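PDB 6SMT: 6-phosphogluconate dehydrogenase, NAD-binding from Mycolicibacterium smegmatis MC2 155, which reduces imines with S-enantioselectivity, binding NADPH as the probable hydride donor. Local coordinates for residues G19-A24 with T128-I133; G33-V38 with G53-P58; D102-A107 with R171-D176. All coordinates share one frame; numbering follows the deposited sequence.

In the fold
Two of the contacts lie within the NADPH-binding Rossmann domain; the third joins it to helix 171-199. Interaction 1 packs the start of helix 20-31 against the loop following strand 120-126, directly over the cofactor; interaction 2 binds the edge strand 55-56 to strand 35-39, about 17 Å away between centres; interaction 3 sets the start of helix 104-116 on helix 171-199. Interactions 1 and 2 hold successive elements of the chain, without touching. Interaction 1 rests on methionine and isoleucine side chains, interaction 3 on alanine methyls and a proline ring, neither with a direct hydrogen bond across, whereas interaction 2 is backbone bonding. Interaction 3 is buried, the others partly so, and interactions 1 and 3 also touch the second subunit.

Interaction 1 (G19-A24 with T128-I133); sequences GPMGQA and TPIDTI. With NDP (NADPH dihydro-nicotinamide-adenine-dinucleotide phosphate), chain L.
Met21, Ala24 and Ile130 form the centre of the packing between the first helix of the Rossmann fold, at its glycine-rich turn, and the loop that follows strand 120-126. The apolar layer comes first. Ile130 CG2 presses on the helix backbone, 3.7 Å from Met21 CA, while Ile130 CB lies 3.9 Å from Ala24 CB. Met21 and Ile133 cross at about a right angle, with SD of Met21 3.6 Å from CG1 of Ile133. Ser238 of the second subunit packs on both Pro20 and Ile130.

Hydrogen bonds stay within the loop or go to the cofactor. Thr132 OG1 donates to Pro129 O at 2.6 Å, in the plane of the carbonyl, and accepts from Thr128 OG1 at 2.9 Å; Pro129 O also takes the Thr132 N-H. This short relay pins the turn that carries Ile130. At the helix start, Met21 N gives a bond of 2.9 Å to O1N of the NADPH diphosphate, and the helix end probably helps to stabilise that negative charge.

Two contacts reach the nicotinamide. Thr128 O approaches C4N at 3.5 Å. Met21 CG is anti to the backbone N (chi1 179°), and bends at chi2 and chi3 bring the methyl CE over one ring face, 3.4 Å from C4N.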
ATOM      1  N   GLY B  19     -17.976 -19.533  -5.522  1.00 15.19           N
ATOM      2  CA  GLY B  19     -16.922 -18.803  -6.234  1.00 15.35           C
ATOM      3  C   GLY B  19     -15.562 -19.251  -5.741  1.00 14.33           C
ATOM      4  O   GLY B  19     -15.454 -20.180  -4.991  1.00 15.01           O
ATOM      5  N   PRO B  20     -14.509 -18.538  -6.125  1.00 14.62           N
ATOM      6  CA  PRO B  20     -13.142 -18.977  -5.811  1.00 14.39           C
ATOM      7  C   PRO B  20     -12.933 -19.115  -4.324  1.00 14.39           C
ATOM      8  O   PRO B  20     -12.317 -20.082  -3.878  1.00 14.85           O
ATOM      9  CB  PRO B  20     -12.212 -17.978  -6.447  1.00 16.78           C
ATOM     10  CG  PRO B  20     -13.098 -17.012  -7.116  1.00 18.39           C
ATOM     11  CD  PRO B  20     -14.536 -17.382  -7.019  1.00 16.17           C
ATOM     12  N   MET B  21     -13.452 -18.176  -3.530  1.00 14.13           N
ATOM     13  CA  MET B  21     -13.231 -18.305  -2.091  1.00 13.06           C
ATOM     14  C   MET B  21     -14.089 -19.420  -1.485  1.00 12.97           C
ATOM     15  O   MET B  21     -13.615 -20.151  -0.613  1.00 14.08           O
ATOM     16  CB  MET B  21     -13.443 -16.954  -1.414  1.00 13.31           C
ATOM     17  CG  MET B  21     -13.257 -17.007   0.097  1.00 13.80           C
ATOM     18  SD  MET B  21     -11.650 -17.589   0.687  1.00 14.98           S
ATOM     19  CE  MET B  21     -10.647 -16.170   0.450  1.00 15.83           C
ATOM     20  N   GLY B  22     -15.315 -19.592  -1.963  1.00 14.09           N
ATOM     21  CA  GLY B  22     -16.131 -20.665  -1.418  1.00 14.22           C
ATOM     22  C   GLY B  22     -15.546 -22.002  -1.764  1.00 14.48           C
ATOM     23  O   GLY B  22     -15.617 -22.961  -0.960  1.00 15.19           O
ATOM     24  N   GLN B  23     -14.973 -22.131  -2.948  1.00 14.87           N
ATOM     25  CA  GLN B  23     -14.253 -23.400  -3.298  1.00 15.65           C
ATOM     26  C   GLN B  23     -13.085 -23.584  -2.344  1.00 14.76           C
ATOM     27  O   GLN B  23     -12.850 -24.721  -1.890  1.00 14.84           O
ATOM     28  CB  GLN B  23     -13.722 -23.351  -4.719  1.00 18.28           C
ATOM     29  CG  GLN B  23     -14.799 -23.151  -5.752  1.00 21.19           C
ATOM     30  CD  GLN B  23     -15.385 -24.358  -6.388  1.00 22.38           C
ATOM     31  OE1 GLN B  23     -14.791 -25.462  -6.308  1.00 22.53           O
ATOM     32  NE2 GLN B  23     -16.568 -24.184  -6.981  1.00 25.40           N
ATOM     33  N   ALA B  24     -12.287 -22.563  -2.062  1.00 13.99           N
ATOM     34  CA  ALA B  24     -11.135 -22.668  -1.151  1.00 14.41           C
ATOM     35  C   ALA B  24     -11.579 -23.074   0.254  1.00 13.67           C
ATOM     36  O   ALA B  24     -10.974 -23.924   0.883  1.00 14.72           O
ATOM     37  CB  ALA B  24     -10.378 -21.350  -1.166  1.00 15.46           C
ATOM     38  N   THR B 128      -7.495 -12.469   3.802  1.00 12.55           N
ATOM     39  CA  THR B 128      -6.361 -13.018   3.047  1.00 13.44           C
ATOM     40  C   THR B 128      -6.896 -13.692   1.787  1.00 13.80           C
ATOM     41  O   THR B 128      -8.044 -14.125   1.758  1.00 14.42           O
ATOM     42  CB  THR B 128      -5.534 -13.939   3.955  1.00 13.56           C
ATOM     43  OG1 THR B 128      -6.426 -14.942   4.523  1.00 13.76           O
ATOM     44  CG2 THR B 128      -4.885 -13.195   5.103  1.00 13.27           C
ATOM     45  N   PRO B 129      -6.026 -13.931   0.795  1.00 13.51           N
ATOM     46  CA  PRO B 129      -6.483 -14.459  -0.498  1.00 14.21           C
ATOM     47  C   PRO B 129      -6.631 -15.979  -0.512  1.00 14.33           C
ATOM     48  O   PRO B 129      -6.302 -16.694   0.468  1.00 15.05           O
ATOM     49  CB  PRO B 129      -5.351 -14.007  -1.454  1.00 15.55           C
ATOM     50  CG  PRO B 129      -4.190 -13.917  -0.601  1.00 16.14           C
ATOM     51  CD  PRO B 129      -4.669 -13.325   0.711  1.00 13.53           C
ATOM     52  N   ILE B 130      -7.178 -16.522  -1.584  1.00 15.23           N
ATOM     53  CA  ILE B 130      -7.613 -17.937  -1.580  1.00 16.39           C
ATOM     54  C   ILE B 130      -6.445 -18.912  -1.327  1.00 16.69           C
ATOM     55  O   ILE B 130      -6.683 -19.932  -0.677  1.00 17.74           O
ATOM     56  CB  ILE B 130      -8.406 -18.359  -2.808  1.00 19.26           C
ATOM     57  CG1 ILE B 130      -7.528 -18.321  -4.018  1.00 20.54           C
ATOM     58  CG2 ILE B 130      -9.669 -17.582  -2.965  1.00 18.11           C
ATOM     59  CD1 ILE B 130      -8.158 -19.078  -5.218  1.00 23.41           C
ATOM     60  N   ASP B 131      -5.246 -18.557  -1.757  0.50 17.56           N
ATOM     61  CA  ASP B 131      -4.098 -19.506  -1.635  0.50 18.53           C
ATOM     62  C   ASP B 131      -3.826 -19.776  -0.141  0.50 17.63           C
ATOM     63  O   ASP B 131      -3.357 -20.919   0.207  0.50 17.76           O
ATOM     64  CB  ASP B 131      -2.867 -18.949  -2.382  0.50 21.25           C
ATOM     65  CG  ASP B 131      -2.387 -17.649  -1.793  0.50 23.72           C
ATOM     66  OD1 ASP B 131      -2.877 -16.601  -2.206  0.50 30.41           O
ATOM     67  OD2 ASP B 131      -1.530 -17.708  -0.935  0.50 32.03           O
ATOM     68  N   THR B 132      -4.121 -18.821   0.756  1.00 18.28           N
ATOM     69  CA  THR B 132      -3.785 -18.867   2.190  1.00 18.08           C
ATOM     70  C   THR B 132      -4.735 -19.801   2.940  1.00 15.09           C
ATOM     71  O   THR B 132      -4.492 -20.128   4.106  1.00 15.51           O
ATOM     72  CB  THR B 132      -3.845 -17.456   2.848  1.00 17.95           C
ATOM     73  OG1 THR B 132      -5.230 -16.953   2.870  1.00 19.56           O
ATOM     74  CG2 THR B 132      -2.907 -16.506   2.193  1.00 21.20           C
ATOM     75  N   ILE B 133      -5.921 -20.017   2.447  1.00 15.05           N
ATOM     76  CA  ILE B 133      -6.983 -20.667   3.214  1.00 15.38           C
ATOM     77  C   ILE B 133      -6.567 -22.081   3.576  1.00 15.18           C
ATOM     78  O   ILE B 133      -6.014 -22.831   2.705  1.00 18.29           O
ATOM     79  CB  ILE B 133      -8.311 -20.645   2.450  1.00 15.98           C
ATOM     80  CG1 ILE B 133      -8.769 -19.240   2.171  1.00 16.76           C
ATOM     81  CG2 ILE B 133      -9.410 -21.451   3.079  1.00 17.91           C
ATOM     82  CD1 ILE B 133      -9.074 -18.416   3.335  1.00 16.35           C
TER
HETATM   83  PA  NDP L 301     -17.619 -13.153  -5.493  1.00 15.55           P
HETATM   84  O1A NDP L 301     -17.491 -12.034  -4.502  1.00 16.18           O
HETATM   85  O2A NDP L 301     -17.345 -12.910  -6.944  1.00 17.89           O
HETATM   86  O5B NDP L 301     -19.044 -13.821  -5.306  1.00 17.08           O
HETATM   87  C5B NDP L 301     -19.368 -14.917  -6.181  1.00 18.22           C
HETATM   88  C4B NDP L 301     -20.322 -15.834  -5.458  1.00 15.71           C
HETATM   89  O4B NDP L 301     -21.542 -15.128  -5.090  1.00 15.83           O
HETATM   90  C3B NDP L 301     -20.782 -17.002  -6.353  1.00 15.67           C
HETATM   91  O3B NDP L 301     -21.037 -18.160  -5.581  1.00 16.56           O
HETATM   92  C2B NDP L 301     -22.066 -16.441  -6.925  1.00 16.66           C
HETATM   93  O2B NDP L 301     -23.037 -17.364  -7.409  1.00 17.41           O
HETATM   94  C1B NDP L 301     -22.631 -15.833  -5.656  1.00 16.62           C
HETATM   95  N9A NDP L 301     -23.726 -14.894  -5.871  1.00 18.53           N
HETATM   96  C8A NDP L 301     -23.679 -13.645  -6.447  1.00 18.71           C
HETATM   97  N7A NDP L 301     -24.849 -13.051  -6.465  1.00 20.93           N
HETATM   98  C5A NDP L 301     -25.725 -13.954  -5.886  1.00 21.13           C
HETATM   99  C6A NDP L 301     -27.125 -13.952  -5.651  1.00 22.93           C
HETATM  100  N6A NDP L 301     -27.917 -12.910  -5.887  1.00 28.10           N
HETATM  101  N1A NDP L 301     -27.655 -15.052  -5.075  1.00 23.66           N
HETATM  102  C2A NDP L 301     -26.873 -16.093  -4.777  1.00 22.47           C
HETATM  103  N3A NDP L 301     -25.556 -16.218  -4.976  1.00 21.29           N
HETATM  104  C4A NDP L 301     -25.047 -15.122  -5.552  1.00 19.14           C
HETATM  105  O3  NDP L 301     -16.709 -14.420  -5.121  1.00 16.89           O
HETATM  106  PN  NDP L 301     -15.491 -14.788  -4.218  1.00 14.94           P
HETATM  107  O1N NDP L 301     -15.522 -16.238  -4.023  1.00 15.19           O
HETATM  108  O2N NDP L 301     -14.260 -14.190  -4.799  1.00 15.13           O
HETATM  109  O5D NDP L 301     -15.725 -14.003  -2.835  1.00 13.61           O
HETATM  110  C5D NDP L 301     -16.800 -14.356  -1.971  1.00 14.31           C
HETATM  111  C4D NDP L 301     -16.752 -13.392  -0.811  1.00 14.32           C
HETATM  112  O4D NDP L 301     -15.499 -13.609  -0.111  1.00 13.72           O
HETATM  113  C3D NDP L 301     -16.818 -11.899  -1.161  1.00 13.44           C
HETATM  114  O3D NDP L 301     -17.646 -11.161  -0.271  1.00 14.46           O
HETATM  115  C2D NDP L 301     -15.371 -11.462  -1.018  1.00 13.44           C
HETATM  116  O2D NDP L 301     -15.173 -10.086  -0.706  1.00 14.27           O
HETATM  117  C1D NDP L 301     -14.834 -12.356   0.069  1.00 13.14           C
HETATM  118  N1N NDP L 301     -13.381 -12.603  -0.019  1.00 13.61           N
HETATM  119  C2N NDP L 301     -12.828 -13.082  -1.177  1.00 13.52           C
HETATM  120  C3N NDP L 301     -11.489 -13.236  -1.313  1.00 13.23           C
HETATM  121  C7N NDP L 301     -10.869 -13.740  -2.555  1.00 15.26           C
HETATM  122  O7N NDP L 301      -9.618 -13.785  -2.561  1.00 16.88           O
HETATM  123  N7N NDP L 301     -11.586 -14.152  -3.587  1.00 13.95           N
HETATM  124  C4N NDP L 301     -10.598 -12.862  -0.234  1.00 14.64           C
HETATM  125  C5N NDP L 301     -11.235 -12.420   0.989  1.00 14.54           C
HETATM  126  C6N NDP L 301     -12.543 -12.336   1.092  1.00 13.53           C
HETATM  127  P2B NDP L 301     -22.821 -17.933  -8.917  1.00 20.06           P
HETATM  128  O1X NDP L 301     -24.195 -18.599  -9.230  1.00 21.17           O
HETATM  129  O2X NDP L 301     -22.587 -16.717  -9.810  1.00 21.25           O
HETATM  130  O3X NDP L 301     -21.673 -18.858  -8.964  1.00 19.90           O

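Interaction 2 (G33-V38 with G53-P58); sequences GHTVTV and GALSAP
Leu55 O takes the N-H of Val38 at 2.8 Å, and the CA-H of Thr37 leans on the same oxygen with CA 3.2 Å away. Two more backbone bonds continue the ladder: Leu55 N donates to Val36 O at 2.9 Å, and Ala57 N to Val38 O at 3.1 Å. Thr37 pairs with Leu55 and Val38 with Ser56 in parallel register, although the two short runs point 54° apart. They are the strands of a beta-alpha-beta unit, with helix 47-51 between them, at the outer edge of the Rossmann sheet; strand 12-16 bonds to the other side of strand 35-39.

Where the strands diverge, a water takes over. It accepts from Val36 N and donates to Gly53 O, the latter at 2.8 Å, beside the Schellman turn that ends helix 47-51.

Side chains meet on both sheet faces. On one, Leu55 CB lies 3.8 Å from Thr37 OG1; with OG1 beside the backbone N (chi1 -61°), Thr37 CG2 stands anti to it and reaches Ala57 CB at 3.9 Å. On the opposite face Val38 turns CG1 to Ala54 CB and CG2 to Ser56 CB, while Ser56 OG bonds to Arg50 NH1.

The polar bonding across the join is thus all main-chain; the side chains add van der Waals contacts, and no salt bridge crosses between the strands.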
ATOM      1  N   GLY B  33     -11.094 -33.216   7.089  1.00 19.04           N
ATOM      2  CA  GLY B  33     -11.956 -34.391   7.445  1.00 20.31           C
ATOM      3  C   GLY B  33     -13.367 -34.099   7.842  1.00 20.82           C
ATOM      4  O   GLY B  33     -14.113 -34.945   8.430  1.00 21.51           O
ATOM      5  N   HIS B  34     -13.845 -32.875   7.645  1.00 18.71           N
ATOM      6  CA  HIS B  34     -15.217 -32.562   7.989  1.00 18.75           C
ATOM      7  C   HIS B  34     -16.171 -33.133   6.955  1.00 19.39           C
ATOM      8  O   HIS B  34     -15.790 -33.397   5.817  1.00 18.86           O
ATOM      9  CB  HIS B  34     -15.402 -31.018   8.112  1.00 20.72           C
ATOM     10  CG  HIS B  34     -14.468 -30.402   9.098  1.00 24.62           C
ATOM     11  ND1 HIS B  34     -13.981 -31.015  10.225  1.00 30.78           N
ATOM     12  CD2 HIS B  34     -13.862 -29.191   9.069  1.00 27.62           C
ATOM     13  CE1 HIS B  34     -13.200 -30.148  10.888  1.00 28.54           C
ATOM     14  NE2 HIS B  34     -13.093 -29.078  10.177  1.00 29.88           N
ATOM     15  N   THR B  35     -17.425 -33.225   7.364  1.00 18.07           N
ATOM     16  CA  THR B  35     -18.526 -33.615   6.505  1.00 17.91           C
ATOM     17  C   THR B  35     -19.089 -32.340   5.910  1.00 18.92           C
ATOM     18  O   THR B  35     -19.797 -31.618   6.642  1.00 19.21           O
ATOM     19  CB  THR B  35     -19.596 -34.448   7.214  1.00 18.81           C
ATOM     20  OG1 THR B  35     -18.919 -35.604   7.714  1.00 21.46           O
ATOM     21  CG2 THR B  35     -20.732 -34.797   6.310  1.00 19.30           C
ATOM     22  N   VAL B  36     -18.771 -32.111   4.643  1.00 17.75           N
ATOM     23  CA  VAL B  36     -19.037 -30.830   3.971  1.00 17.05           C
ATOM     24  C   VAL B  36     -20.162 -31.007   3.013  1.00 17.41           C
ATOM     25  O   VAL B  36     -20.050 -31.872   2.125  1.00 18.56           O
ATOM     26  CB  VAL B  36     -17.772 -30.248   3.337  1.00 16.17           C
ATOM     27  CG1 VAL B  36     -18.060 -28.916   2.717  1.00 17.58           C
ATOM     28  CG2 VAL B  36     -16.648 -30.143   4.384  1.00 17.00           C
ATOM     29  N   THR B  37     -21.174 -30.151   3.128  1.00 15.45           N
ATOM     30  CA  THR B  37     -22.233 -30.037   2.119  1.00 16.17           C
ATOM     31  C   THR B  37     -22.048 -28.714   1.421  1.00 18.08           C
ATOM     32  O   THR B  37     -21.886 -27.691   2.100  1.00 19.24           O
ATOM     33  CB  THR B  37     -23.611 -30.173   2.770  1.00 18.25           C
ATOM     34  OG1 THR B  37     -23.718 -31.460   3.399  1.00 19.67           O
ATOM     35  CG2 THR B  37     -24.774 -29.956   1.833  1.00 19.52           C
ATOM     36  N   VAL B  38     -22.262 -28.686   0.120  1.00 16.80           N
ATOM     37  CA  VAL B  38     -22.091 -27.443  -0.662  1.00 15.99           C
ATOM     38  C   VAL B  38     -23.339 -27.117  -1.422  1.00 18.11           C
ATOM     39  O   VAL B  38     -24.111 -28.011  -1.813  1.00 19.98           O
ATOM     40  CB  VAL B  38     -20.857 -27.468  -1.544  1.00 16.46           C
ATOM     41  CG1 VAL B  38     -19.637 -27.719  -0.753  1.00 16.72           C
ATOM     42  CG2 VAL B  38     -20.929 -28.528  -2.649  1.00 17.73           C
ATOM     43  N   GLY B  53     -15.059 -35.165  -2.123  1.00 18.53           N
ATOM     44  CA  GLY B  53     -15.790 -35.705  -0.969  1.00 19.86           C
ATOM     45  C   GLY B  53     -16.924 -34.922  -0.463  1.00 18.76           C
ATOM     46  O   GLY B  53     -17.564 -35.347   0.482  1.00 19.46           O
ATOM     47  N   ALA B  54     -17.221 -33.765  -1.068  1.00 18.64           N
ATOM     48  CA  ALA B  54     -18.388 -32.971  -0.620  1.00 18.52           C
ATOM     49  C   ALA B  54     -19.689 -33.628  -1.030  1.00 19.70           C
ATOM     50  O   ALA B  54     -19.738 -34.305  -2.125  1.00 21.64           O
ATOM     51  CB  ALA B  54     -18.346 -31.574  -1.197  1.00 18.75           C
ATOM     52  N   LEU B  55     -20.680 -33.458  -0.184  1.00 21.23           N
ATOM     53  CA  LEU B  55     -22.088 -33.696  -0.521  1.00 23.77           C
ATOM     54  C   LEU B  55     -22.657 -32.457  -1.158  1.00 24.33           C
ATOM     55  O   LEU B  55     -22.257 -31.356  -0.771  1.00 24.14           O
ATOM     56  CB  LEU B  55     -22.876 -33.992   0.761  1.00 24.71           C
ATOM     57  CG  LEU B  55     -22.322 -35.136   1.593  1.00 28.26           C
ATOM     58  CD1 LEU B  55     -22.991 -35.237   2.974  1.00 28.34           C
ATOM     59  CD2 LEU B  55     -22.577 -36.418   0.815  1.00 31.62           C
ATOM     60  N   SER B  56     -23.556 -32.548  -2.117  1.00 27.09           N
ATOM     61  CA  SER B  56     -24.219 -31.306  -2.580  1.00 28.93           C
ATOM     62  C   SER B  56     -25.695 -31.384  -2.262  1.00 29.85           C
ATOM     63  O   SER B  56     -26.210 -32.469  -1.945  1.00 28.74           O
ATOM     64  CB  SER B  56     -23.939 -30.903  -3.982  1.00 35.11           C
ATOM     65  OG  SER B  56     -24.452 -31.865  -4.833  1.00 39.05           O
ATOM     66  N   ALA B  57     -26.288 -30.233  -2.115  1.00 25.07           N
ATOM     67  CA  ALA B  57     -27.711 -30.121  -1.762  1.00 25.81           C
ATOM     68  C   ALA B  57     -28.336 -29.264  -2.841  1.00 26.25           C
ATOM     69  O   ALA B  57     -27.783 -28.324  -3.392  1.00 25.09           O
ATOM     70  CB  ALA B  57     -27.924 -29.481  -0.388  1.00 26.18           C
ATOM     71  N   PRO B  58     -29.610 -29.536  -3.187  1.00 24.97           N
ATOM     72  CA  PRO B  58     -30.187 -28.788  -4.300  1.00 27.37           C
ATOM     73  C   PRO B  58     -30.706 -27.378  -4.004  1.00 24.97           C
ATOM     74  O   PRO B  58     -30.849 -26.644  -4.884  1.00 27.08           O
ATOM     75  CB  PRO B  58     -31.307 -29.787  -4.669  1.00 26.42           C
ATOM     76  CG  PRO B  58     -31.748 -30.339  -3.331  1.00 25.18           C
ATOM     77  CD  PRO B  58     -30.429 -30.624  -2.614  1.00 26.96           C
TER
HETATM   78  O   HOH W   1     -18.222 -34.544   3.115  1.00 22.17           O

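Interaction 3 (D102-A107 with R171-D176); sequences DTPDRA and RAAAFD
Ala173 points its CB toward the turn leading into helix 104-116 and meets backbone there, 3.5 Å from Asp102 O and 3.6 Å from Pro104 N. The pyrrolidine of Pro104 lies alongside, with CD near the same methyl and CG reaching on to the next residue, 3.7 Å from Ala174 N. Ala107, one turn further along, aims its CB at Ala173 CB from 4.4 Å. Small side chains on both sides let the two helices come this near, with Pro104 CA and Ala173 CA 4.9 Å apart.

This is where the Rossmann domain rests on the first turns of helix 171-199, the long helix that leads into the reductive-aminase-like C-terminal domain. Asp123 of strand 120-126 touches both Ala107 and Ala173.

Thr103 is the N-cap of helix 104-116, its OG1 accepting from Arg106 N at 3.2 Å. Before it, Asp102 turns its side chain away from helix 171-199: OD1 uses its anti lone pair for the N-H of Thr103, and OD2 takes His77 N. Asp176 does the reverse. Its CB points toward the turn and its CG is roughly anti to the backbone N (chi1 -159°), bringing OD2 within 2.7 Å of a water that also sits 2.8 Å from Asp102 O. Ser101 OG, from an NADPH-binding residue, is hydrogen-bonded to that same Asp176 OD2.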
ATOM      1  N   ASP B 102     -19.424  -6.760   3.393  1.00 12.93           N
ATOM      2  CA  ASP B 102     -20.418  -5.699   3.304  1.00 13.78           C
ATOM      3  C   ASP B 102     -20.314  -4.856   4.578  1.00 13.55           C
ATOM      4  O   ASP B 102     -19.383  -5.044   5.386  1.00 14.35           O
ATOM      5  CB  ASP B 102     -21.837  -6.287   3.116  1.00 15.14           C
ATOM      6  CG  ASP B 102     -22.792  -5.464   2.279  1.00 15.83           C
ATOM      7  OD1 ASP B 102     -22.763  -4.196   2.407  1.00 16.73           O
ATOM      8  OD2 ASP B 102     -23.602  -6.066   1.500  1.00 16.57           O
ATOM      9  N   THR B 103     -21.219  -3.851   4.713  1.00 14.45           N
ATOM     10  CA  THR B 103     -21.079  -2.864   5.791  1.00 14.97           C
ATOM     11  C   THR B 103     -21.507  -3.417   7.140  1.00 14.19           C
ATOM     12  O   THR B 103     -22.193  -4.443   7.275  1.00 14.09           O
ATOM     13  CB  THR B 103     -21.924  -1.654   5.493  1.00 16.92           C
ATOM     14  OG1 THR B 103     -23.301  -2.066   5.563  1.00 18.06           O
ATOM     15  CG2 THR B 103     -21.597  -1.096   4.140  1.00 18.90           C
ATOM     16  N   PRO B 104     -21.058  -2.769   8.227  1.00 13.83           N
ATOM     17  CA  PRO B 104     -21.497  -3.161   9.545  1.00 13.65           C
ATOM     18  C   PRO B 104     -23.023  -3.242   9.700  1.00 13.71           C
ATOM     19  O   PRO B 104     -23.520  -4.161  10.317  1.00 14.60           O
ATOM     20  CB  PRO B 104     -20.850  -2.093  10.446  1.00 14.36           C
ATOM     21  CG  PRO B 104     -19.612  -1.715   9.666  1.00 13.94           C
ATOM     22  CD  PRO B 104     -19.973  -1.772   8.220  1.00 14.08           C
ATOM     23  N   ASP B 105     -23.733  -2.256   9.118  1.00 14.41           N
ATOM     24  CA  ASP B 105     -25.185  -2.332   9.307  1.00 15.66           C
ATOM     25  C   ASP B 105     -25.748  -3.519   8.532  1.00 15.26           C
ATOM     26  O   ASP B 105     -26.782  -4.039   9.007  1.00 16.97           O
ATOM     27  CB  ASP B 105     -25.852  -1.040   8.852  1.00 17.96           C
ATOM     28  CG  ASP B 105     -25.845   0.024   9.949  1.00 22.34           C
ATOM     29  OD1 ASP B 105     -25.584  -0.259  11.178  1.00 24.53           O
ATOM     30  OD2 ASP B 105     -26.153   1.159   9.612  1.00 26.28           O
ATOM     31  N   ARG B 106     -25.182  -3.974   7.398  1.00 14.66           N
ATOM     32  CA  ARG B 106     -25.678  -5.166   6.706  1.00 15.29           C
ATOM     33  C   ARG B 106     -25.385  -6.408   7.563  1.00 14.86           C
ATOM     34  O   ARG B 106     -26.158  -7.339   7.554  1.00 14.71           O
ATOM     35  CB  ARG B 106     -25.143  -5.282   5.298  1.00 15.72           C
ATOM     36  CG  ARG B 106     -25.688  -4.181   4.394  1.00 17.18           C
ATOM     37  CD  ARG B 106     -27.195  -4.020   4.338  1.00 16.94           C
ATOM     38  NE  ARG B 106     -27.776  -5.217   3.806  1.00 17.51           N
ATOM     39  CZ  ARG B 106     -28.135  -5.437   2.548  1.00 20.04           C
ATOM     40  NH1 ARG B 106     -27.977  -4.465   1.690  1.00 23.35           N
ATOM     41  NH2 ARG B 106     -28.545  -6.628   2.127  1.00 19.26           N
ATOM     42  N   ALA B 107     -24.268  -6.480   8.245  1.00 13.88           N
ATOM     43  CA  ALA B 107     -23.987  -7.632   9.113  1.00 13.58           C
ATOM     44  C   ALA B 107     -25.016  -7.708  10.242  1.00 14.39           C
ATOM     45  O   ALA B 107     -25.504  -8.789  10.546  1.00 14.78           O
ATOM     46  CB  ALA B 107     -22.613  -7.495   9.634  1.00 14.54           C
ATOM     47  N   ARG B 171     -19.009  -5.620  14.107  1.00 14.35           N
ATOM     48  CA  ARG B 171     -17.637  -5.124  14.349  1.00 13.30           C
ATOM     49  C   ARG B 171     -16.621  -5.778  13.427  1.00 13.48           C
ATOM     50  O   ARG B 171     -15.631  -5.076  13.115  1.00 13.11           O
ATOM     51  CB  ARG B 171     -17.303  -5.242  15.824  1.00 15.02           C
ATOM     52  CG  ARG B 171     -16.124  -4.379  16.265  1.00 15.09           C
ATOM     53  CD  ARG B 171     -15.966  -4.265  17.783  1.00 16.75           C
ATOM     54  NE  ARG B 171     -15.147  -3.124  18.068  1.00 17.73           N
ATOM     55  CZ  ARG B 171     -13.877  -3.169  18.422  1.00 16.81           C
ATOM     56  NH1 ARG B 171     -13.234  -4.306  18.597  1.00 15.53           N
ATOM     57  NH2 ARG B 171     -13.224  -2.022  18.578  1.00 17.27           N
ATOM     58  N   ALA B 172     -16.773  -7.033  12.999  1.00 12.72           N
ATOM     59  CA  ALA B 172     -15.807  -7.574  12.026  1.00 12.39           C
ATOM     60  C   ALA B 172     -15.882  -6.810  10.730  1.00 12.47           C
ATOM     61  O   ALA B 172     -14.860  -6.531  10.105  1.00 13.14           O
ATOM     62  CB  ALA B 172     -16.050  -9.052  11.885  1.00 13.19           C
ATOM     63  N   ALA B 173     -17.101  -6.447  10.333  1.00 12.02           N
ATOM     64  CA  ALA B 173     -17.265  -5.628   9.129  1.00 12.19           C
ATOM     65  C   ALA B 173     -16.614  -4.279   9.287  1.00 12.53           C
ATOM     66  O   ALA B 173     -16.164  -3.741   8.284  1.00 13.07           O
ATOM     67  CB  ALA B 173     -18.745  -5.529   8.762  1.00 12.21           C
ATOM     68  N   ALA B 174     -16.642  -3.691  10.481  1.00 12.27           N
ATOM     69  CA  ALA B 174     -15.985  -2.418  10.678  1.00 12.45           C
ATOM     70  C   ALA B 174     -14.493  -2.558  10.475  1.00 12.83           C
ATOM     71  O   ALA B 174     -13.862  -1.666   9.819  1.00 13.32           O
ATOM     72  CB  ALA B 174     -16.278  -1.868  12.034  1.00 13.29           C
ATOM     73  N   PHE B 175     -13.857  -3.600  11.027  1.00 11.79           N
ATOM     74  CA  PHE B 175     -12.463  -3.818  10.677  1.00 12.20           C
ATOM     75  C   PHE B 175     -12.310  -4.025   9.176  1.00 12.08           C
ATOM     76  O   PHE B 175     -11.339  -3.523   8.564  1.00 13.37           O
ATOM     77  CB  PHE B 175     -11.931  -5.074  11.403  1.00 11.57           C
ATOM     78  CG  PHE B 175     -11.562  -4.874  12.853  1.00 13.37           C
ATOM     79  CD1 PHE B 175     -12.499  -4.836  13.879  1.00 14.43           C
ATOM     80  CD2 PHE B 175     -10.243  -4.745  13.217  1.00 14.38           C
ATOM     81  CE1 PHE B 175     -12.125  -4.612  15.202  1.00 13.93           C
ATOM     82  CE2 PHE B 175      -9.889  -4.486  14.541  1.00 15.03           C
ATOM     83  CZ  PHE B 175     -10.800  -4.512  15.519  1.00 14.58           C
ATOM     84  N   ASP B 176     -13.163  -4.822   8.558  1.00 12.36           N
ATOM     85  CA  ASP B 176     -13.053  -5.108   7.103  1.00 11.82           C
ATOM     86  C   ASP B 176     -13.065  -3.793   6.352  1.00 12.26           C
ATOM     87  O   ASP B 176     -12.326  -3.630   5.351  1.00 12.21           O
ATOM     88  CB  ASP B 176     -14.209  -6.029   6.697  1.00 11.65           C
ATOM     89  CG  ASP B 176     -14.029  -6.823   5.408  1.00 13.77           C
ATOM     90  OD1 ASP B 176     -12.861  -7.187   5.102  1.00 14.55           O
ATOM     91  OD2 ASP B 176     -15.096  -7.228   4.818  1.00 15.06           O
TER
HETATM   92  O   HOH W   2     -17.531  -6.988   5.986  1.00 16.11           O